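Local structure of AT27789p (Drosophila melanogaster, 5UZN) at residues His14-Pro19 with Ser50-Ala55. The protein probably binds RNA, including mRNA, as a Drosophila hnRNP F/H homolog, of which this chain is the third quasi-RNA recognition motif domain. Sequence-based numbering, arbitrary orientation.
Sequences HMRGLP and SGTADA
The two central strands of the four-stranded antiparallel sheet of the quasi-RNA recognition motif, 11-16 and 52-57, pair here, with Met15 and Ala53 as an antiparallel hydrogen-bonded pair. Met15 N hydrogen-bonds to Ala53 O at 2.8 Å, and Ala53 N to Met15 O at 3.1 Å. On the sheet face that bears His14, Arg16, Thr52 and Asp54, polar groups meet. CG of His14 is anti to its backbone N (chi1 -179°), and the ring end comes near the neighbouring strand; its ND1 donates within the ring plane to the syn side of Asp54 OD1, 3.0 Å away, though 33° out of the carboxylate plane, with ring and carboxylate planes 60° apart. CE1 of the ring lies 3.9 Å from Thr52 CB. Thr52 CG2 sits over one face of the Arg16 guanidinium, 4.0 Å from NH1, while Thr52 OG1 hydrogen-bonds to Asn42. An alanine at His14 would probably leave Asp54 OD1 without this donor and open a gap beside Thr52 CB. The other face is apolar: Leu18 CD2 lies 3.8 Å from Ala53 CB, and the Met15 side chain touches Val27, Phe30 and Phe31 of helix 24-31. Beyond the strand end, Leu18 N hydrogen-bonds to Gly51 O at 2.9 Å from above the carbonyl plane. Hydrogen bonding to Asp54 would be expected to favour a proton on ND1 and help to hold the imidazole's rotation.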
ATOM      1  N   HIS A  14      -0.439  -5.293   2.862  1.00 18.67           N
ATOM      2  CA  HIS A  14       0.584  -5.678   1.905  1.00 13.49           C
ATOM      3  C   HIS A  14      -0.034  -5.633   0.520  1.00 20.56           C
ATOM      4  O   HIS A  14      -1.198  -5.991   0.343  1.00 17.59           O
ATOM      5  CB  HIS A  14       1.134  -7.079   2.221  1.00 18.69           C
ATOM      6  CG  HIS A  14       2.203  -7.522   1.274  1.00 20.23           C
ATOM      7  ND1 HIS A  14       3.401  -6.850   1.143  1.00 22.83           N
ATOM      8  CD2 HIS A  14       2.239  -8.540   0.376  1.00 23.21           C
ATOM      9  CE1 HIS A  14       4.135  -7.442   0.211  1.00 29.60           C
ATOM     10  NE2 HIS A  14       3.454  -8.466  -0.270  1.00 21.15           N
ATOM     11  N   MET A  15       0.722  -5.124  -0.451  1.00 18.32           N
ATOM     12  CA  MET A  15       0.189  -4.835  -1.775  1.00 18.61           C
ATOM     13  C   MET A  15       1.011  -5.573  -2.815  1.00 12.19           C
ATOM     14  O   MET A  15       2.234  -5.555  -2.760  1.00 17.70           O
ATOM     15  CB  MET A  15       0.194  -3.318  -2.067  1.00 15.88           C
ATOM     16  CG  MET A  15      -0.356  -2.447  -0.945  1.00 16.85           C
ATOM     17  SD  MET A  15      -0.076  -0.682  -1.174  1.00 17.97           S
ATOM     18  CE  MET A  15      -1.264  -0.358  -2.488  1.00 15.07           C
ATOM     19  N   ARG A  16       0.350  -6.233  -3.757  1.00 13.31           N
ATOM     20  CA  ARG A  16       1.046  -6.834  -4.882  1.00 13.55           C
ATOM     21  C   ARG A  16       0.512  -6.297  -6.204  1.00 22.43           C
ATOM     22  O   ARG A  16      -0.623  -5.812  -6.287  1.00 18.00           O
ATOM     23  CB  ARG A  16       0.932  -8.359  -4.845  1.00 19.71           C
ATOM     24  CG  ARG A  16       1.545  -8.956  -3.588  1.00 21.85           C
ATOM     25  CD  ARG A  16       1.447 -10.465  -3.575  1.00 19.78           C
ATOM     26  NE  ARG A  16       2.539 -11.082  -4.303  1.00 42.01           N
ATOM     27  CZ  ARG A  16       3.753 -11.232  -3.784  1.00 34.60           C
ATOM     28  NH1 ARG A  16       3.999 -10.798  -2.540  1.00 33.65           N
ATOM     29  NH2 ARG A  16       4.705 -11.827  -4.488  1.00 40.89           N
ATOM     30  N   GLY A  17       1.347  -6.379  -7.236  1.00 19.19           N
ATOM     31  CA  GLY A  17       0.945  -5.950  -8.562  1.00 21.51           C
ATOM     32  C   GLY A  17       1.192  -4.496  -8.888  1.00 29.06           C
ATOM     33  O   GLY A  17       0.627  -4.001  -9.865  1.00 22.40           O
ATOM     34  N   LEU A  18       2.002  -3.790  -8.105  1.00 16.87           N
ATOM     35  CA  LEU A  18       2.258  -2.388  -8.418  1.00 16.88           C
ATOM     36  C   LEU A  18       3.066  -2.308  -9.704  1.00 21.42           C
ATOM     37  O   LEU A  18       3.916  -3.172  -9.940  1.00 21.19           O
ATOM     38  CB  LEU A  18       3.056  -1.692  -7.305  1.00 17.50           C
ATOM     39  CG  LEU A  18       2.365  -1.113  -6.082  1.00 16.91           C
ATOM     40  CD1 LEU A  18       1.772  -2.225  -5.254  1.00 16.39           C
ATOM     41  CD2 LEU A  18       3.375  -0.283  -5.285  1.00 18.40           C
ATOM     42  N   PRO A  19       2.845  -1.281 -10.530  1.00 20.36           N
ATOM     43  CA  PRO A  19       3.759  -1.012 -11.648  1.00 26.19           C
ATOM     44  C   PRO A  19       5.121  -0.554 -11.141  1.00 24.79           C
ATOM     45  O   PRO A  19       5.233   0.068 -10.090  1.00 16.93           O
ATOM     46  CB  PRO A  19       3.066   0.121 -12.417  1.00 23.36           C
ATOM     47  CG  PRO A  19       1.706   0.296 -11.797  1.00 25.73           C
ATOM     48  CD  PRO A  19       1.758  -0.293 -10.428  1.00 22.93           C
ATOM     49  N   SER A  50      10.254  -4.062  -6.856  1.00 16.54           N
ATOM     50  CA  SER A  50       9.823  -5.454  -6.865  1.00 17.07           C
ATOM     51  C   SER A  50       8.351  -5.631  -7.200  1.00 15.23           C
ATOM     52  O   SER A  50       7.883  -6.771  -7.285  1.00 18.17           O
ATOM     53  CB  SER A  50      10.104  -6.103  -5.508  1.00 28.41           C
ATOM     54  OG  SER A  50       9.109  -5.699  -4.583  1.00 38.21           O
ATOM     55  N   GLY A  51       7.616  -4.546  -7.415  1.00 19.03           N
ATOM     56  CA  GLY A  51       6.196  -4.679  -7.675  1.00 18.98           C
ATOM     57  C   GLY A  51       5.319  -4.861  -6.450  1.00 22.65           C
ATOM     58  O   GLY A  51       4.125  -5.129  -6.603  1.00 18.52           O
ATOM     59  N   THR A  52       5.863  -4.752  -5.236  1.00 15.90           N
ATOM     60  CA  THR A  52       5.065  -4.878  -4.025  1.00 12.87           C
ATOM     61  C   THR A  52       5.413  -3.752  -3.066  1.00 17.58           C
ATOM     62  O   THR A  52       6.398  -3.034  -3.238  1.00 13.40           O
ATOM     63  CB  THR A  52       5.282  -6.223  -3.316  1.00 26.58           C
ATOM     64  OG1 THR A  52       6.566  -6.221  -2.670  1.00 16.16           O
ATOM     65  CG2 THR A  52       5.194  -7.363  -4.298  1.00 19.37           C
ATOM     66  N   ALA A  53       4.595  -3.626  -2.022  1.00 13.87           N
ATOM     67  CA  ALA A  53       4.731  -2.525  -1.098  1.00 11.85           C
ATOM     68  C   ALA A  53       3.966  -2.855   0.165  1.00 17.89           C
ATOM     69  O   ALA A  53       3.104  -3.741   0.175  1.00 16.71           O
ATOM     70  CB  ALA A  53       4.180  -1.216  -1.692  1.00 12.28           C
ATOM     71  N   ASP A  54       4.254  -2.089   1.218  1.00 13.71           N
ATOM     72  CA  ASP A  54       3.465  -2.083   2.449  1.00 15.33           C
ATOM     73  C   ASP A  54       2.924  -0.693   2.730  1.00 21.63           C
ATOM     74  O   ASP A  54       3.633   0.302   2.559  1.00 25.69           O
ATOM     75  CB  ASP A  54       4.287  -2.515   3.655  1.00 20.76           C
ATOM     76  CG  ASP A  54       4.562  -3.987   3.666  1.00 24.51           C
ATOM     77  OD1 ASP A  54       3.686  -4.758   3.208  1.00 19.92           O
ATOM     78  OD2 ASP A  54       5.659  -4.372   4.131  1.00 29.81           O
ATOM     79  N   ALA A  55       1.673  -0.631   3.183  1.00 23.34           N
ATOM     80  CA  ALA A  55       1.057   0.602   3.656  1.00 16.68           C
ATOM     81  C   ALA A  55       0.699   0.391   5.116  1.00 30.35           C
ATOM     82  O   ALA A  55       0.056  -0.612   5.454  1.00 19.66           O
ATOM     83  CB  ALA A  55      -0.185   0.992   2.829  1.00 16.19           C
TER
HETATM   84  O   HOH W   1       3.890  -5.983  -9.976  1.00 35.03           O